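Local atomic coordinates of SAV1430 (Staphylococcus aureus subsp. aureus Mu50, PDB entry 2FFM), a protein that is of unknown function but probably resembles the N-terminal domain of Nfu/NifU scaffold proteins, which take part in iron-sulfur cluster assembly. Residues Ala40-Ile45 with Lys52-Val57. Sequence-based numbering, arbitrary orientation.
Sequences AFINDI and KSIFHV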
ATOM      1  N   ALA A  40      -6.269  -2.025  10.059  1.00 22.56           N
ATOM      2  CA  ALA A  40      -7.200  -1.006   9.584  1.00 22.51           C
ATOM      3  C   ALA A  40      -6.662  -0.172   8.440  1.00 22.92           C
ATOM      4  O   ALA A  40      -7.348   0.012   7.427  1.00 24.51           O
ATOM      5  CB  ALA A  40      -7.612  -0.089  10.723  1.00 22.30           C
ATOM      6  N   PHE A  41      -5.445   0.348   8.584  1.00 21.90           N
ATOM      7  CA  PHE A  41      -4.910   1.176   7.518  1.00 23.63           C
ATOM      8  C   PHE A  41      -4.858   0.362   6.222  1.00 23.53           C
ATOM      9  O   PHE A  41      -5.038   0.913   5.136  1.00 24.92           O
ATOM     10  CB  PHE A  41      -3.535   1.769   7.901  1.00 23.49           C
ATOM     11  CG  PHE A  41      -2.393   0.833   7.729  1.00 23.45           C
ATOM     12  CD1 PHE A  41      -2.026  -0.037   8.753  1.00 24.62           C
ATOM     13  CD2 PHE A  41      -1.703   0.793   6.522  1.00 22.53           C
ATOM     14  CE1 PHE A  41      -0.974  -0.936   8.581  1.00 24.76           C
ATOM     15  CE2 PHE A  41      -0.652  -0.096   6.328  1.00 23.31           C
ATOM     16  CZ  PHE A  41      -0.285  -0.969   7.354  1.00 24.20           C
ATOM     17  N   ILE A  42      -4.671  -0.953   6.344  1.00 23.42           N
ATOM     18  CA  ILE A  42      -4.626  -1.838   5.179  1.00 24.51           C
ATOM     19  C   ILE A  42      -5.970  -1.912   4.441  1.00 27.06           C
ATOM     20  O   ILE A  42      -6.003  -1.965   3.203  1.00 28.41           O
ATOM     21  CB  ILE A  42      -4.209  -3.266   5.570  1.00 22.78           C
ATOM     22  CG1 ILE A  42      -2.752  -3.272   6.058  1.00 22.46           C
ATOM     23  CG2 ILE A  42      -4.407  -4.198   4.399  1.00 17.35           C
ATOM     24  CD1 ILE A  42      -1.714  -3.016   4.979  1.00 24.02           C
ATOM     25  N   ASN A  43      -7.077  -1.925   5.182  1.00 26.18           N
ATOM     26  CA  ASN A  43      -8.394  -1.970   4.537  1.00 26.28           C
ATOM     27  C   ASN A  43      -8.721  -0.609   3.935  1.00 25.98           C
ATOM     28  O   ASN A  43      -9.429  -0.519   2.943  1.00 22.89           O
ATOM     29  CB  ASN A  43      -9.506  -2.331   5.534  1.00 25.32           C
ATOM     30  CG  ASN A  43      -9.421  -3.757   6.023  1.00 24.78           C
ATOM     31  OD1 ASN A  43      -9.804  -4.050   7.160  1.00 21.78           O
ATOM     32  ND2 ASN A  43      -8.933  -4.657   5.171  1.00 22.74           N
ATOM     33  N   ASP A  44      -8.217   0.457   4.545  1.00 28.08           N
ATOM     34  CA  ASP A  44      -8.515   1.762   4.003  1.00 30.75           C
ATOM     35  C   ASP A  44      -7.809   1.966   2.681  1.00 30.35           C
ATOM     36  O   ASP A  44      -8.358   2.586   1.780  1.00 32.07           O
ATOM     37  CB  ASP A  44      -8.154   2.867   4.994  1.00 31.91           C
ATOM     38  CG  ASP A  44      -9.097   2.899   6.199  1.00 34.65           C
ATOM     39  OD1 ASP A  44     -10.186   2.271   6.147  1.00 35.86           O
ATOM     40  OD2 ASP A  44      -8.758   3.566   7.200  1.00 36.30           O
ATOM     41  N   ILE A  45      -6.606   1.425   2.546  1.00 30.01           N
ATOM     42  CA  ILE A  45      -5.877   1.568   1.299  1.00 29.90           C
ATOM     43  C   ILE A  45      -6.576   0.780   0.188  1.00 30.78           C
ATOM     44  O   ILE A  45      -6.765   1.293  -0.910  1.00 32.70           O
ATOM     45  CB  ILE A  45      -4.408   1.101   1.463  1.00 28.93           C
ATOM     46  CG1 ILE A  45      -3.706   2.014   2.471  1.00 28.69           C
ATOM     47  CG2 ILE A  45      -3.686   1.123   0.118  1.00 25.32           C
ATOM     48  CD1 ILE A  45      -2.245   1.696   2.714  1.00 28.75           C
ATOM     49  N   LYS A  52      -5.098  -2.286  -6.526  1.00 30.80           N
ATOM     50  CA  LYS A  52      -5.370  -3.678  -6.867  1.00 32.61           C
ATOM     51  C   LYS A  52      -5.030  -4.615  -5.701  1.00 31.05           C
ATOM     52  O   LYS A  52      -5.871  -5.391  -5.264  1.00 29.28           O
ATOM     53  CB  LYS A  52      -4.575  -4.079  -8.122  1.00 35.55           C
ATOM     54  CG  LYS A  52      -4.683  -5.567  -8.491  1.00 40.49           C
ATOM     55  CD  LYS A  52      -6.004  -5.903  -9.186  1.00 45.22           C
ATOM     56  CE  LYS A  52      -5.852  -5.875 -10.709  1.00 47.74           C
ATOM     57  NZ  LYS A  52      -5.256  -4.584 -11.178  1.00 49.08           N
ATOM     58  N   SER A  53      -3.796  -4.549  -5.210  1.00 31.57           N
ATOM     59  CA  SER A  53      -3.380  -5.395  -4.094  1.00 32.89           C
ATOM     60  C   SER A  53      -2.312  -4.682  -3.287  1.00 31.31           C
ATOM     61  O   SER A  53      -1.837  -3.615  -3.677  1.00 30.64           O
ATOM     62  CB  SER A  53      -2.805  -6.725  -4.590  1.00 34.49           C
ATOM     63  OG  SER A  53      -1.449  -6.564  -4.976  1.00 36.03           O
ATOM     64  N   ILE A  54      -1.922  -5.299  -2.175  1.00 30.34           N
ATOM     65  CA  ILE A  54      -0.904  -4.740  -1.292  1.00 29.59           C
ATOM     66  C   ILE A  54       0.047  -5.815  -0.787  1.00 28.43           C
ATOM     67  O   ILE A  54      -0.387  -6.841  -0.280  1.00 29.13           O
ATOM     68  CB  ILE A  54      -1.547  -4.059  -0.052  1.00 30.59           C
ATOM     69  CG1 ILE A  54      -2.466  -2.925  -0.497  1.00 29.28           C
ATOM     70  CG2 ILE A  54      -0.465  -3.519   0.880  1.00 27.04           C
ATOM     71  CD1 ILE A  54      -1.742  -1.850  -1.267  1.00 34.91           C
ATOM     72  N   PHE A  55       1.343  -5.584  -0.947  1.00 28.95           N
ATOM     73  CA  PHE A  55       2.349  -6.516  -0.454  1.00 27.47           C
ATOM     74  C   PHE A  55       2.937  -5.822   0.756  1.00 27.96           C
ATOM     75  O   PHE A  55       3.474  -4.727   0.635  1.00 26.12           O
ATOM     76  CB  PHE A  55       3.451  -6.748  -1.486  1.00 25.59           C
ATOM     77  CG  PHE A  55       4.543  -7.679  -1.014  1.00 22.87           C
ATOM     78  CD1 PHE A  55       4.265  -9.011  -0.725  1.00 20.06           C
ATOM     79  CD2 PHE A  55       5.859  -7.231  -0.907  1.00 20.91           C
ATOM     80  CE1 PHE A  55       5.285  -9.887  -0.344  1.00 21.33           C
ATOM     81  CE2 PHE A  55       6.884  -8.100  -0.527  1.00 20.46           C
ATOM     82  CZ  PHE A  55       6.598  -9.429  -0.246  1.00 20.44           C
ATOM     83  N   HIS A  56       2.833  -6.460   1.918  1.00 29.88           N
ATOM     84  CA  HIS A  56       3.331  -5.882   3.159  1.00 30.92           C
ATOM     85  C   HIS A  56       4.389  -6.754   3.824  1.00 31.70           C
ATOM     86  O   HIS A  56       4.114  -7.897   4.188  1.00 32.98           O
ATOM     87  CB  HIS A  56       2.168  -5.676   4.136  1.00 30.87           C
ATOM     88  CG  HIS A  56       2.545  -4.911   5.365  1.00 30.27           C
ATOM     89  ND1 HIS A  56       1.697  -4.772   6.441  1.00 29.32           N
ATOM     90  CD2 HIS A  56       3.668  -4.224   5.677  1.00 31.13           C
ATOM     91  CE1 HIS A  56       2.281  -4.028   7.363  1.00 30.48           C
ATOM     92  NE2 HIS A  56       3.479  -3.682   6.924  1.00 31.97           N
ATOM     93  N   VAL A  57       5.589  -6.208   4.008  1.00 32.23           N
ATOM     94  CA  VAL A  57       6.671  -6.965   4.635  1.00 33.22           C
ATOM     95  C   VAL A  57       7.755  -6.065   5.207  1.00 34.07           C
ATOM     96  O   VAL A  57       8.141  -5.094   4.577  1.00 35.90           O
ATOM     97  CB  VAL A  57       7.323  -7.934   3.631  1.00 31.93           C
ATOM     98  CG1 VAL A  57       8.069  -7.163   2.570  1.00 31.86           C
ATOM     99  CG2 VAL A  57       8.244  -8.883   4.362  1.00 33.04           C
TER
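Ile-54 faces the helix 40-45 with both of its branches, and each branch meets a different isoleucine. Its CD1 lies 3.8 Å from CG2 of Ile-45, where the two side chains run at about a right angle. The CG2 branch reaches instead for CD1 of Ile-42; at 4.3 Å from Ile-54 CG2 this is a looser apolar contact.

Two residues along the strand, on the same face, His-56 continues the row. With CG anti to the backbone N (chi1 -172°), the imidazole extends from the strand to the first turn of the helix. Its ND1 is 4.1 Å from CD1 of Ile-42, so that one methyl lies against both Ile-54 and His-56. The neighbouring CE1 approaches CZ of Phe-41 at 4.0 Å, at the edge of the phenyl ring and near its plane. Phe-41 leaves the helix with CG between its own N and carbonyl carbon (chi1 80°), which brings one face of its ring over CG1 of Ile-42, 3.6 Å from the ring plane and offset toward the rim.

No hydrogen bond joins the two segments; 197 Å² of surface is buried by side-chain packing alone. Their axes approach to 9.6 Å and run nearly antiparallel, at 152°. Ile-61 of the adjacent strand 60-65 touches Ile-45, Ile-54 and His-56, while Tyr-31 of strand 29-31 touches Ile-42 and His-56, so both neighbouring strands contribute to the interface. The geometry is that of a short helix packed through isoleucines, with a Phe-41/His-56 pair toward the start of the helix, on one face of an antiparallel sheet within the alpha-beta fold of this Nfu/NifU N-terminal family member.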